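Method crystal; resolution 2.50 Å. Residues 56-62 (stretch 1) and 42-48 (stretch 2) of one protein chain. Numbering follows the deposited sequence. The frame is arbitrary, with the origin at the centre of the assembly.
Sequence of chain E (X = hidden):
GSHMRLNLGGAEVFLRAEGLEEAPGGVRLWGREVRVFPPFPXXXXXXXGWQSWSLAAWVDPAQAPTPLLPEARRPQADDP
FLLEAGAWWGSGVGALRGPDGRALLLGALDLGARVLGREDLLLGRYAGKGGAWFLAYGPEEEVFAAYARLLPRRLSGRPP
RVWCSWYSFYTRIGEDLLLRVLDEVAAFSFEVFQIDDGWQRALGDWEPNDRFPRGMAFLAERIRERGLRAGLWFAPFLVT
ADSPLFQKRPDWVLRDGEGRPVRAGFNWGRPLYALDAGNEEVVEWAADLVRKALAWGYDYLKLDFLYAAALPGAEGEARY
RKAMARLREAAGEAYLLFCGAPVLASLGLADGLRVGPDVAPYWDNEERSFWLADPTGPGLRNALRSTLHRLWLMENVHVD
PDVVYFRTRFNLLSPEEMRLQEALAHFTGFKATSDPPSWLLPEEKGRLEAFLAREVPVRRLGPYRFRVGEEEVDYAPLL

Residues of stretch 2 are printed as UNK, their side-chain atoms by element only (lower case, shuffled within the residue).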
ATOM      1  N   ALA E  56     -19.362  22.864 -18.995  1.00 21.89           N
ATOM      2  CA  ALA E  56     -20.578  23.401 -18.405  1.00 20.78           C
ATOM      3  C   ALA E  56     -21.732  22.504 -18.830  1.00 27.85           C
ATOM      4  O   ALA E  56     -21.989  22.356 -20.034  1.00 27.37           O
ATOM      5  CB  ALA E  56     -20.820  24.845 -18.846  1.00 22.07           C
ATOM      6  N   ALA E  57     -22.418  21.905 -17.856  1.00 24.54           N
ATOM      7  CA  ALA E  57     -23.491  20.967 -18.172  1.00 28.58           C
ATOM      8  C   ALA E  57     -24.251  20.622 -16.900  1.00 29.79           C
ATOM      9  O   ALA E  57     -23.770  20.862 -15.791  1.00 30.67           O
ATOM     10  CB  ALA E  57     -22.951  19.686 -18.818  1.00 26.41           C
ATOM     11  N   TRP E  58     -25.442  20.043 -17.085  1.00 30.16           N
ATOM     12  CA  TRP E  58     -26.217  19.475 -15.986  1.00 27.71           C
ATOM     13  C   TRP E  58     -25.730  18.061 -15.704  1.00 30.84           C
ATOM     14  O   TRP E  58     -25.632  17.237 -16.618  1.00 29.58           O
ATOM     15  CB  TRP E  58     -27.711  19.451 -16.327  1.00 27.06           C
ATOM     16  CG  TRP E  58     -28.360  20.813 -16.312  1.00 30.57           C
ATOM     17  CD1 TRP E  58     -28.527  21.665 -17.376  1.00 26.59           C
ATOM     18  CD2 TRP E  58     -28.899  21.492 -15.170  1.00 29.65           C
ATOM     19  NE1 TRP E  58     -29.148  22.824 -16.962  1.00 25.09           N
ATOM     20  CE2 TRP E  58     -29.388  22.745 -15.617  1.00 26.28           C
ATOM     21  CE3 TRP E  58     -29.023  21.162 -13.815  1.00 26.65           C
ATOM     22  CZ2 TRP E  58     -29.994  23.658 -14.761  1.00 29.55           C
ATOM     23  CZ3 TRP E  58     -29.618  22.075 -12.964  1.00 31.86           C
ATOM     24  CH2 TRP E  58     -30.100  23.311 -13.442  1.00 30.02           C
ATOM     25  N   VAL E  59     -25.413  17.779 -14.443  1.00 27.82           N
ATOM     26  CA  VAL E  59     -24.928  16.462 -14.055  1.00 30.31           C
ATOM     27  C   VAL E  59     -25.791  15.915 -12.921  1.00 33.64           C
ATOM     28  O   VAL E  59     -26.576  16.627 -12.293  1.00 30.16           O
ATOM     29  CB  VAL E  59     -23.440  16.475 -13.628  1.00 30.31           C
ATOM     30  CG1 VAL E  59     -22.590  17.140 -14.680  1.00 26.27           C
ATOM     31  CG2 VAL E  59     -23.276  17.145 -12.267  1.00 28.62           C
ATOM     32  N   ASP E  60     -25.612  14.623 -12.666  1.00 36.98           N
ATOM     33  CA  ASP E  60     -26.276  13.939 -11.570  1.00 41.05           C
ATOM     34  C   ASP E  60     -25.400  14.067 -10.331  1.00 39.40           C
ATOM     35  O   ASP E  60     -24.307  13.482 -10.297  1.00 45.38           O
ATOM     36  CB  ASP E  60     -26.499  12.474 -11.927  1.00 47.14           C
ATOM     37  CG  ASP E  60     -27.328  11.717 -10.897  1.00 51.57           C
ATOM     38  OD1 ASP E  60     -27.585  12.233  -9.783  1.00 47.47           O
ATOM     39  OD2 ASP E  60     -27.723  10.576 -11.219  1.00 54.62           O
ATOM     40  N   PRO E  61     -25.825  14.793  -9.295  1.00 40.31           N
ATOM     41  CA  PRO E  61     -24.969  14.941  -8.117  1.00 43.74           C
ATOM     42  C   PRO E  61     -24.871  13.680  -7.293  1.00 48.37           C
ATOM     43  O   PRO E  61     -24.133  13.678  -6.301  1.00 48.75           O
ATOM     44  CB  PRO E  61     -25.648  16.064  -7.315  1.00 46.56           C
ATOM     45  CG  PRO E  61     -26.989  16.297  -7.962  1.00 37.23           C
ATOM     46  CD  PRO E  61     -27.193  15.279  -9.040  1.00 43.83           C
ATOM     47  N   ALA E  62     -25.616  12.628  -7.648  1.00 50.36           N
ATOM     48  CA  ALA E  62     -25.535  11.377  -6.901  1.00 48.76           C
ATOM     49  C   ALA E  62     -24.275  10.603  -7.265  1.00 51.13           C
ATOM     50  O   ALA E  62     -23.628  10.011  -6.394  1.00 48.78           O
ATOM     51  CB  ALA E  62     -26.776  10.527  -7.160  1.00 48.97           C
ATOM     52  N   UNK E  42     -33.715  17.046  -5.604  1.00 57.71           N
ATOM     53  CA  UNK E  42     -32.999  17.572  -6.760  1.00 55.91           C
ATOM     54  C   UNK E  42     -32.525  16.436  -7.659  1.00 49.45           C
ATOM     55  O   UNK E  42     -31.928  15.467  -7.178  1.00 49.81           O
ATOM     56  c   UNK E  42     -31.817  18.435  -6.313  1.00 47.31           C
ATOM     57  N   UNK E  43     -32.779  16.568  -8.966  1.00 47.89           N
ATOM     58  CA  UNK E  43     -32.352  15.565  -9.937  1.00 50.14           C
ATOM     59  C   UNK E  43     -31.170  16.007 -10.794  1.00 48.76           C
ATOM     60  O   UNK E  43     -30.512  15.155 -11.403  1.00 56.11           O
ATOM     61  c   UNK E  43     -35.858  13.177  -8.505  1.00 65.30           C
ATOM     62  n   UNK E  43     -37.204  13.466  -9.104  1.00 65.99           N
ATOM     63  c   UNK E  43     -33.514  15.179 -10.859  1.00 55.74           C
ATOM     64  c   UNK E  43     -34.713  13.413  -9.490  1.00 65.70           C
ATOM     65  c   UNK E  43     -34.802  14.807 -10.130  1.00 60.16           C
ATOM     66  N   UNK E  44     -30.875  17.294 -10.862  1.00 43.33           N
ATOM     67  CA  UNK E  44     -29.706  17.753 -11.586  1.00 38.23           C
ATOM     68  C   UNK E  44     -29.011  18.891 -10.871  1.00 33.14           C
ATOM     69  O   UNK E  44     -29.635  19.701 -10.181  1.00 34.18           O
ATOM     70  N   UNK E  45     -27.695  18.939 -11.045  1.00 33.88           N
ATOM     71  CA  UNK E  45     -26.862  20.048 -10.600  1.00 30.03           C
ATOM     72  C   UNK E  45     -26.249  20.708 -11.828  1.00 29.46           C
ATOM     73  O   UNK E  45     -25.709  20.019 -12.704  1.00 26.33           O
ATOM     74  c   UNK E  45     -23.325  20.313  -9.610  1.00 27.12           C
ATOM     75  c   UNK E  45     -22.628  22.489  -8.834  1.00 28.57           C
ATOM     76  c   UNK E  45     -22.310  21.249  -9.343  1.00 28.95           C
ATOM     77  c   UNK E  45     -23.961  22.802  -8.577  1.00 28.60           C
ATOM     78  c   UNK E  45     -24.968  21.865  -8.841  1.00 26.65           C
ATOM     79  c   UNK E  45     -24.663  20.613  -9.363  1.00 29.48           C
ATOM     80  c   UNK E  45     -25.768  19.572  -9.634  1.00 28.85           C
ATOM     81  N   UNK E  46     -26.349  22.034 -11.907  1.00 28.26           N
ATOM     82  CA  UNK E  46     -25.698  22.749 -12.997  1.00 26.79           C
ATOM     83  C   UNK E  46     -24.222  22.950 -12.649  1.00 29.87           C
ATOM     84  O   UNK E  46     -23.870  23.709 -11.729  1.00 25.83           O
ATOM     85  c   UNK E  46     -25.651  24.366 -15.662  1.00 29.83           C
ATOM     86  c   UNK E  46     -26.372  24.083 -13.284  1.00 26.32           C
ATOM     87  c   UNK E  46     -25.001  25.067 -16.674  1.00 32.04           C
ATOM     88  c   UNK E  46     -24.386  26.268 -16.393  1.00 27.83           C
ATOM     89  c   UNK E  46     -25.685  24.858 -14.372  1.00 27.86           C
ATOM     90  c   UNK E  46     -25.037  26.055 -14.099  1.00 24.48           C
ATOM     91  c   UNK E  46     -24.403  26.762 -15.103  1.00 25.94           C
ATOM     92  N   UNK E  47     -23.363  22.282 -13.398  1.00 25.13           N
ATOM     93  CA  UNK E  47     -21.937  22.268 -13.140  1.00 25.74           C
ATOM     94  C   UNK E  47     -21.301  23.260 -14.104  1.00 25.72           C
ATOM     95  O   UNK E  47     -21.124  22.959 -15.286  1.00 27.84           O
ATOM     96  c   UNK E  47     -16.484  21.015 -13.892  1.00 25.95           C
ATOM     97  c   UNK E  47     -18.941  20.897 -13.825  1.00 24.96           C
ATOM     98  c   UNK E  47     -19.999  20.647 -12.766  1.00 27.30           C
ATOM     99  n   UNK E  47     -17.611  20.684 -13.274  1.00 23.98           N
ATOM    100  n   UNK E  47     -16.526  21.577 -15.091  1.00 23.34           N
ATOM    101  c   UNK E  47     -21.398  20.852 -13.312  1.00 24.29           C
ATOM    102  n   UNK E  47     -15.309  20.780 -13.312  1.00 28.94           N
ATOM    103  N   UNK E  48     -20.977  24.454 -13.608  1.00 26.63           N
ATOM    104  CA  UNK E  48     -20.344  25.481 -14.433  1.00 23.95           C
ATOM    105  C   UNK E  48     -18.818  25.439 -14.289  1.00 24.64           C
ATOM    106  O   UNK E  48     -18.270  25.789 -13.237  1.00 20.03           O
ATOM    107  c   UNK E  48     -20.536  28.007 -16.391  1.00 26.10           C
ATOM    108  c   UNK E  48     -19.167  29.599 -15.763  1.00 28.89           C
ATOM    109  c   UNK E  48     -20.362  27.895 -15.051  1.00 25.95           C
ATOM    110  c   UNK E  48     -20.858  26.868 -14.091  1.00 19.77           C
ATOM    111  n   UNK E  48     -19.479  28.891 -14.693  1.00 24.13           N
ATOM    112  n   UNK E  48     -19.797  29.086 -16.807  1.00 28.89           N
TER

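Position 42 carries a single side-chain carbon and nothing beyond it. The CA-to-CB bond points toward stretch 1, but CB comes no closer than 5.5 Å, to Pro61 CG, so no contact results. One carbon defines alanine: Ala42.

Position 43 has four carbons in a row ending in a nitrogen. The CA-to-CB bond points away from stretch 1, and the side chain's nearest approach is CB to Pro61 CD, 6.6 Å; the backbone does the touching, with the position's O 4.1 Å from Pro61 CD. An unbranched chain of four carbons with a terminal nitrogen is lysine, Lys43.

Position 44 has no side-chain atoms. Its CA lies 3.4 Å from Val59 O in a CA-H...O contact, and its O sits at the edge of the Trp58 ring, 3.7 Å from CZ3 of Trp58. The absence of any side chain makes it Gly44. An ideal CB built here would fall 3.3 Å from Trp58 CE3, a tight approach, so the bare backbone leaves the indole its room.

Position 45 shows one carbon followed by a ring of six carbons, with no oxygen attached. Its CB is 3.9 Å from Pro61 CG, and one ring atom approaches CG2 of Val59. A six-carbon ring without a hydroxyl is phenylalanine. In Phe45, CD2 lies 4.1 Å from Val59 CG2, which sits at the ring's edge, near its plane. The end of the side chain leads away from stretch 1.

Position 46 repeats the composition, one carbon and a six-carbon ring, but projects from the sheet face that carries Trp58. Its CB lies 3.7 Å from the centroid of the Trp58 six-membered ring and 6° off the ring normal, a CH-pi contact over the face. The atoms again give phenylalanine, Phe46. Its ring turns an edge toward the face of the Trp58 five-membered ring, with centroids 5.4 Å apart and planes at 54°.

Position 47 has three carbons, a nitrogen, then a carbon bearing two more nitrogens. Its CB is 4.1 Å from Val59 CG1, while the end of the chain leads away. The terminal group is a guanidinium, hence arginine, Arg47; its NH2 is hydrogen-bonded elsewhere in the structure.

Position 48 has one carbon and a five-membered ring of three carbons and two nitrogens. A ring carbon approaches CB of Ala56. The ring is an imidazole, so the residue is histidine. CD2 of His48 lies 4.0 Å from Ala56 CB, and both ring nitrogens are hydrogen-bonded elsewhere in the structure.

The contact is an antiparallel strand pairing, with axes at 163°. Two reciprocal pairs of hydrogen bonds fix the register: Phe45 N to Val59 O and Val59 N to Phe45 O, each 2.9 Å, then Arg47 N to Ala57 O at 2.8 Å and Ala57 N to Arg47 O at 3.1 Å. Between these pairs, Trp58 faces Phe46 across a non-hydrogen-bonded site with CA atoms 4.5 Å apart, close enough for their side chains to pack on one face. Ala57, Val59, Phe45 and Arg47 project from the other. Together the stretches bury 564 Å².

Stretch 2 (42-48) AKGFFRH
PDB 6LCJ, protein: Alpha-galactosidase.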